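PDB 3LMM: uncharacterized protein from Corynebacterium diphtheriae, which is of unknown function but is probably a transcriptional regulator, joining a Schlafen AlbA_2 domain to a region resembling the C-terminal part of RecG and helix-turn-helix domains. Local coordinates for residues G57-P62 with E99-W104; D66-V72 with I109-V115. The contacts are given in a common frame with arbitrary orientation. Numbering follows the deposited sequence.

How the contacts relate
Both contacts join helix 62-77, or the loop leading into it, to helix 102-113 and its approach within the Schlafen AlbA_2 domain, and their centres lie about 14 Å apart. Contact 1 is at the surface, where the loops leading into the two helices run side by side; it rests on one backbone hydrogen bond, CA-H...O contacts and the indole of Trp104. Contact 2 lies further along both helices, at the middle of 62-77 and the end of 102-113, and is partly buried: alanine, valine and isoleucine side chains fill the interface, and a salt bridge closes its less buried end. The two meet where Pro62 O packs against Arg112 NH1 at 3.4 Å.

Contact 1: G57-P62 with E99-W104; sequences GKPENP and ELDIDW
Residues 57-62 form an irregular loop, largely extended but bent at Pro59 (phi/psi -68/-32), that runs through Asn61, at the N-cap position, into Pro62, first residue of helix 62-77. Gly57 O packs on Glu99 CG at 3.3 Å. Lys58 points its CA-to-CB bond away; Lys58 O lies 3.4 Å from Glu99 C. Pro59 CA, 4.1 Å from Leu100 CA, makes a CA-H...O contact to Glu99 O (3.3 Å). Pro59 O accepts a hydrogen bond from Asp101 N (2.7 Å, 164°). Leu100 CA adds a CA-H...O contact to Pro59 O (3.2 Å). Glu60, chi1 m and chi2 t, lays CG over the five-membered ring of Trp104 (chi1 t, chi2 87°), 3.3 Å from its centroid: a CH-pi contact. Asn61 N sits over the same indole, 3.2 Å from Trp104 CH2; Asn61 CB meets Leu100 CD2 at 3.7 Å. Pro62 CD reaches Trp104 CZ2 at 4.3 Å. Asp101 OD1 accepts from Trp104 N (3.2 Å), the N-cap bond of a helix start.

Contact 2: D66-V72 with I109-V115; sequences DKLADEV and IFTRIDV
Two helices cross here in a partly buried, mainly apolar interface of the Schlafen AlbA_2 domain. Segment 66-72 is helical throughout, within helix 62-77; segment 109-115 carries the C-terminal part of helix 102-113, and Asp114 leaves helical phi/psi with a phi of 83°. The axes approach to 9.3 Å and cross at -65°. Ala69 is at the centre: Ala69 CA lies 5.0 Å from Ile109 CA, and its small CB touches Ile109 CG2 (4.0 Å) and Arg112 CG (3.6 Å), while Ala69 O meets Ile113 CD1 at 3.1 Å. One turn on comes Val72 (chi1 t). Ile109 (m, t) brings CD1 to Val72 CG2 (4.3 Å), Ile113 (t, t) brings CD1 to Val72 CB (3.9 Å), and Val72 CG1 packs on Val115 CG2 (4.3 Å). In this alpha/beta domain another side of helix 62-77 meets strand 82-86, where Leu68 touches Val86 and Glu71 touches Leu84; Glu71 also forms a salt bridge with Lys43. At the N-terminal end of segment 66-72, Arg112 (chi1 p, chi2 -105°, chi3 m) curls back along its own helix so that NH2 bonds Gly108 O. Arg112 NE and NH1 both donate to Asp66 OD2 at 3.2 Å, a salt bridge in which Asp66 OD2 lies at the guanidinium edge, near its plane.

Contact 1: G57-P62 with E99-W104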
loop_
_atom_site.group_PDB
_atom_site.type_symbol
_atom_site.label_atom_id
_atom_site.label_comp_id
_atom_site.label_asym_id
_atom_site.label_seq_id
_atom_site.Cartn_x
_atom_site.Cartn_y
_atom_site.Cartn_z
ATOM N N GLY A 57 -6.297 23.834 19.887
ATOM C CA GLY A 57 -6.274 22.696 18.985
ATOM C C GLY A 57 -7.622 22.402 18.371
ATOM O O GLY A 57 -8.654 22.592 19.013
ATOM N N LYS A 58 -7.606 21.945 17.121
ATOM C CA LYS A 58 -8.826 21.605 16.385
ATOM C C LYS A 58 -8.940 20.074 16.273
ATOM O O LYS A 58 -7.972 19.349 16.535
ATOM C CB LYS A 58 -8.771 22.199 14.978
ATOM C CG LYS A 58 -8.622 23.702 14.918
ATOM C CD LYS A 58 -9.906 24.405 15.295
ATOM C CE LYS A 58 -9.778 25.904 15.078
ATOM N NZ LYS A 58 -10.995 26.640 15.518
ATOM N N PRO A 59 -10.121 19.561 15.882
ATOM C CA PRO A 59 -10.269 18.107 15.761
ATOM C C PRO A 59 -9.436 17.526 14.621
ATOM O O PRO A 59 -8.973 16.395 14.705
ATOM C CB PRO A 59 -11.770 17.934 15.547
ATOM C CG PRO A 59 -12.142 19.171 14.804
ATOM C CD PRO A 59 -11.389 20.246 15.566
ATOM N N GLU A 60 -9.252 18.307 13.560
ATOM C CA GLU A 60 -8.471 17.876 12.403
ATOM C C GLU A 60 -7.272 18.793 12.119
ATOM O O GLU A 60 -7.352 20.008 12.305
ATOM C CB GLU A 60 -9.361 17.824 11.174
ATOM C CG GLU A 60 -10.337 16.696 11.180
ATOM C CD GLU A 60 -11.257 16.776 9.987
ATOM O OE1 GLU A 60 -10.782 17.134 8.887
ATOM O OE2 GLU A 60 -12.453 16.466 10.136
ATOM N N ASN A 61 -6.168 18.213 11.651
ATOM C CA ASN A 61 -4.966 18.994 11.367
ATOM C C ASN A 61 -3.944 18.232 10.515
ATOM O O ASN A 61 -2.972 17.686 11.042
ATOM C CB ASN A 61 -4.314 19.411 12.685
ATOM C CG ASN A 61 -3.043 20.201 12.485
ATOM O OD1 ASN A 61 -2.388 20.588 13.453
ATOM N ND2 ASN A 61 -2.682 20.450 11.225
ATOM N N PRO A 62 -4.129 18.219 9.184
ATOM C CA PRO A 62 -3.204 17.514 8.291
ATOM C C PRO A 62 -1.716 17.749 8.527
ATOM O O PRO A 62 -0.929 16.816 8.437
ATOM C CB PRO A 62 -3.660 17.959 6.904
ATOM C CG PRO A 62 -4.204 19.310 7.158
ATOM C CD PRO A 62 -5.019 19.096 8.409
ATOM N N GLU A 99 -6.713 18.288 20.598
ATOM C CA GLU A 99 -8.118 17.980 20.402
ATOM C C GLU A 99 -8.338 17.148 19.150
ATOM O O GLU A 99 -9.470 16.965 18.702
ATOM C CB GLU A 99 -8.910 19.284 20.311
ATOM C CG GLU A 99 -8.561 20.285 21.409
ATOM C CD GLU A 99 -8.977 19.818 22.796
ATOM O OE1 GLU A 99 -8.169 19.984 23.750
ATOM O OE2 GLU A 99 -10.117 19.302 22.937
ATOM N N LEU A 100 -7.248 16.647 18.586
ATOM C CA LEU A 100 -7.322 15.843 17.374
ATOM C C LEU A 100 -8.298 14.685 17.549
ATOM O O LEU A 100 -8.288 13.998 18.561
ATOM C CB LEU A 100 -5.924 15.319 17.013
ATOM C CG LEU A 100 -4.895 16.385 16.621
ATOM C CD1 LEU A 100 -3.495 15.833 16.734
ATOM C CD2 LEU A 100 -5.176 16.880 15.207
ATOM N N ASP A 101 -9.156 14.473 16.565
ATOM C CA ASP A 101 -10.107 13.386 16.657
ATOM C C ASP A 101 -9.364 12.069 16.472
ATOM O O ASP A 101 -8.567 11.917 15.545
ATOM C CB ASP A 101 -11.188 13.536 15.591
ATOM C CG ASP A 101 -12.224 12.436 15.653
ATOM O OD1 ASP A 101 -12.457 11.785 14.607
ATOM O OD2 ASP A 101 -12.810 12.231 16.742
ATOM N N ILE A 102 -9.633 11.119 17.360
ATOM C CA ILE A 102 -8.984 9.814 17.303
ATOM C C ILE A 102 -9.142 9.141 15.946
ATOM O O ILE A 102 -8.152 8.847 15.265
ATOM C CB ILE A 102 -9.550 8.858 18.358
ATOM C CG1 ILE A 102 -9.415 9.471 19.750
ATOM C CG2 ILE A 102 -8.789 7.534 18.313
ATOM C CD1 ILE A 102 -7.995 9.506 20.249
ATOM N N ASP A 103 -10.388 8.877 15.567
ATOM C CA ASP A 103 -10.663 8.223 14.296
ATOM C C ASP A 103 -9.990 8.952 13.143
ATOM O O ASP A 103 -9.372 8.327 12.275
ATOM C CB ASP A 103 -12.173 8.131 14.045
ATOM C CG ASP A 103 -12.864 7.195 15.013
ATOM O OD1 ASP A 103 -12.380 6.054 15.178
ATOM O OD2 ASP A 103 -13.888 7.592 15.612
ATOM N N TRP A 104 -10.098 10.276 13.136
ATOM C CA TRP A 104 -9.482 11.057 12.075
ATOM C C TRP A 104 -7.975 10.796 12.020
ATOM O O TRP A 104 -7.439 10.431 10.975
ATOM C CB TRP A 104 -9.729 12.540 12.303
ATOM C CG TRP A 104 -9.096 13.377 11.244
ATOM C CD1 TRP A 104 -9.635 13.730 10.041
ATOM C CD2 TRP A 104 -7.775 13.926 11.269
ATOM N NE1 TRP A 104 -8.730 14.466 9.317
ATOM C CE2 TRP A 104 -7.579 14.599 10.048
ATOM C CE3 TRP A 104 -6.736 13.908 12.210
ATOM C CZ2 TRP A 104 -6.389 15.253 9.742
ATOM C CZ3 TRP A 104 -5.558 14.558 11.905
ATOM C CH2 TRP A 104 -5.394 15.219 10.681
#

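Contact 2: D66-V72 with I109-V115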
loop_
_atom_site.group_PDB
_atom_site.type_symbol
_atom_site.label_atom_id
_atom_site.label_comp_id
_atom_site.label_asym_id
_atom_site.label_seq_id
_atom_site.Cartn_x
_atom_site.Cartn_y
_atom_site.Cartn_z
ATOM N N ASP A 66 0.888 14.680 9.418
ATOM C CA ASP A 66 2.127 14.360 8.721
ATOM C C ASP A 66 3.237 14.067 9.731
ATOM O O ASP A 66 3.727 12.944 9.807
ATOM C CB ASP A 66 2.551 15.521 7.809
ATOM C CG ASP A 66 1.992 15.406 6.395
ATOM O OD1 ASP A 66 2.148 16.380 5.616
ATOM O OD2 ASP A 66 1.404 14.352 6.047
ATOM N N LYS A 67 3.620 15.071 10.515
ATOM C CA LYS A 67 4.682 14.904 11.512
ATOM C C LYS A 67 4.498 13.668 12.415
ATOM O O LYS A 67 5.447 12.907 12.651
ATOM C CB LYS A 67 4.793 16.171 12.377
ATOM C CG LYS A 67 5.716 17.258 11.819
ATOM C CD LYS A 67 5.208 17.819 10.499
ATOM C CE LYS A 67 6.193 18.825 9.867
ATOM N NZ LYS A 67 7.459 18.214 9.330
ATOM N N LEU A 68 3.279 13.480 12.918
ATOM C CA LEU A 68 2.952 12.351 13.787
ATOM C C LEU A 68 3.119 11.012 13.053
ATOM O O LEU A 68 3.698 10.060 13.587
ATOM C CB LEU A 68 1.517 12.497 14.305
ATOM C CG LEU A 68 1.368 12.779 15.799
ATOM C CD1 LEU A 68 2.375 13.806 16.226
ATOM C CD2 LEU A 68 -0.045 13.248 16.091
ATOM N N ALA A 69 2.610 10.943 11.830
ATOM C CA ALA A 69 2.745 9.731 11.057
ATOM C C ALA A 69 4.239 9.444 10.917
ATOM O O ALA A 69 4.674 8.314 11.107
ATOM C CB ALA A 69 2.093 9.896 9.692
ATOM N N ASP A 70 5.035 10.459 10.602
ATOM C CA ASP A 70 6.469 10.234 10.461
ATOM C C ASP A 70 7.067 9.700 11.745
ATOM O O ASP A 70 7.940 8.837 11.709
ATOM C CB ASP A 70 7.190 11.522 10.066
ATOM C CG ASP A 70 7.225 11.734 8.566
ATOM O OD1 ASP A 70 7.739 12.785 8.111
ATOM O OD2 ASP A 70 6.741 10.845 7.834
ATOM N N GLU A 71 6.604 10.211 12.881
ATOM C CA GLU A 71 7.130 9.738 14.149
ATOM C C GLU A 71 6.739 8.272 14.380
ATOM O O GLU A 71 7.553 7.470 14.840
ATOM C CB GLU A 71 6.629 10.614 15.298
ATOM C CG GLU A 71 7.421 10.440 16.597
ATOM C CD GLU A 71 8.812 11.078 16.550
ATOM O OE1 GLU A 71 9.597 10.774 15.621
ATOM O OE2 GLU A 71 9.130 11.885 17.455
ATOM N N VAL A 72 5.498 7.917 14.054
ATOM C CA VAL A 72 5.047 6.535 14.226
ATOM C C VAL A 72 5.919 5.586 13.410
ATOM O O VAL A 72 6.249 4.501 13.868
ATOM C CB VAL A 72 3.577 6.370 13.812
ATOM C CG1 VAL A 72 3.140 4.926 13.967
ATOM C CG2 VAL A 72 2.721 7.266 14.662
ATOM N N ILE A 109 -3.149 8.696 9.772
ATOM C CA ILE A 109 -1.805 8.130 9.836
ATOM C C ILE A 109 -1.753 6.906 8.950
ATOM O O ILE A 109 -0.814 6.728 8.175
ATOM C CB ILE A 109 -1.421 7.725 11.270
ATOM C CG1 ILE A 109 -1.272 8.978 12.133
ATOM C CG2 ILE A 109 -0.120 6.962 11.264
ATOM C CD1 ILE A 109 -1.158 8.715 13.581
ATOM N N PHE A 110 -2.787 6.077 9.052
ATOM C CA PHE A 110 -2.876 4.864 8.244
ATOM C C PHE A 110 -2.820 5.123 6.734
ATOM O O PHE A 110 -2.330 4.287 5.977
ATOM C CB PHE A 110 -4.168 4.109 8.557
ATOM C CG PHE A 110 -4.349 2.860 7.738
ATOM C CD1 PHE A 110 -3.574 1.731 7.990
ATOM C CD2 PHE A 110 -5.299 2.812 6.720
ATOM C CE1 PHE A 110 -3.746 0.567 7.244
ATOM C CE2 PHE A 110 -5.483 1.658 5.964
ATOM C CZ PHE A 110 -4.707 0.531 6.225
ATOM N N THR A 111 -3.326 6.272 6.301
ATOM C CA THR A 111 -3.327 6.580 4.883
ATOM C C THR A 111 -1.967 6.963 4.361
ATOM O O THR A 111 -1.661 6.697 3.207
ATOM C CB THR A 111 -4.275 7.739 4.521
ATOM O OG1 THR A 111 -5.629 7.357 4.766
ATOM C CG2 THR A 111 -4.128 8.112 3.050
ATOM N N ARG A 112 -1.143 7.589 5.187
ATOM C CA ARG A 112 0.158 7.982 4.683
ATOM C C ARG A 112 1.331 7.124 5.119
ATOM O O ARG A 112 2.398 7.178 4.523
ATOM C CB ARG A 112 0.427 9.479 4.990
ATOM C CG ARG A 112 0.433 9.899 6.468
ATOM C CD ARG A 112 -0.840 10.672 6.877
ATOM N NE ARG A 112 -0.827 12.120 6.600
ATOM C CZ ARG A 112 -1.903 12.914 6.694
ATOM N NH1 ARG A 112 -1.808 14.210 6.426
ATOM N NH2 ARG A 112 -3.091 12.415 7.039
ATOM N N ILE A 113 1.137 6.292 6.124
ATOM C CA ILE A 113 2.252 5.495 6.606
ATOM C C ILE A 113 2.017 3.983 6.435
ATOM O O ILE A 113 2.961 3.186 6.458
ATOM C CB ILE A 113 2.491 5.861 8.074
ATOM C CG1 ILE A 113 3.863 5.415 8.527
ATOM C CG2 ILE A 113 1.413 5.240 8.949
ATOM C CD1 ILE A 113 4.025 5.490 10.049
ATOM N N ASP A 114 0.753 3.609 6.244
ATOM C CA ASP A 114 0.341 2.220 6.042
ATOM C C ASP A 114 0.163 1.432 7.336
ATOM O O ASP A 114 0.138 0.196 7.327
ATOM C CB ASP A 114 1.332 1.480 5.149
ATOM C CG ASP A 114 0.695 1.000 3.868
ATOM O OD1 ASP A 114 1.336 0.228 3.116
ATOM O OD2 ASP A 114 -0.459 1.412 3.606
ATOM N N VAL A 115 0.030 2.139 8.453
ATOM C CA VAL A 115 -0.159 1.490 9.739
ATOM C C VAL A 115 -1.148 2.276 10.580
ATOM O O VAL A 115 -1.152 3.505 10.570
ATOM C CB VAL A 115 1.179 1.353 10.494
ATOM C CG1 VAL A 115 2.258 2.125 9.783
ATOM C CG2 VAL A 115 1.034 1.832 11.938
#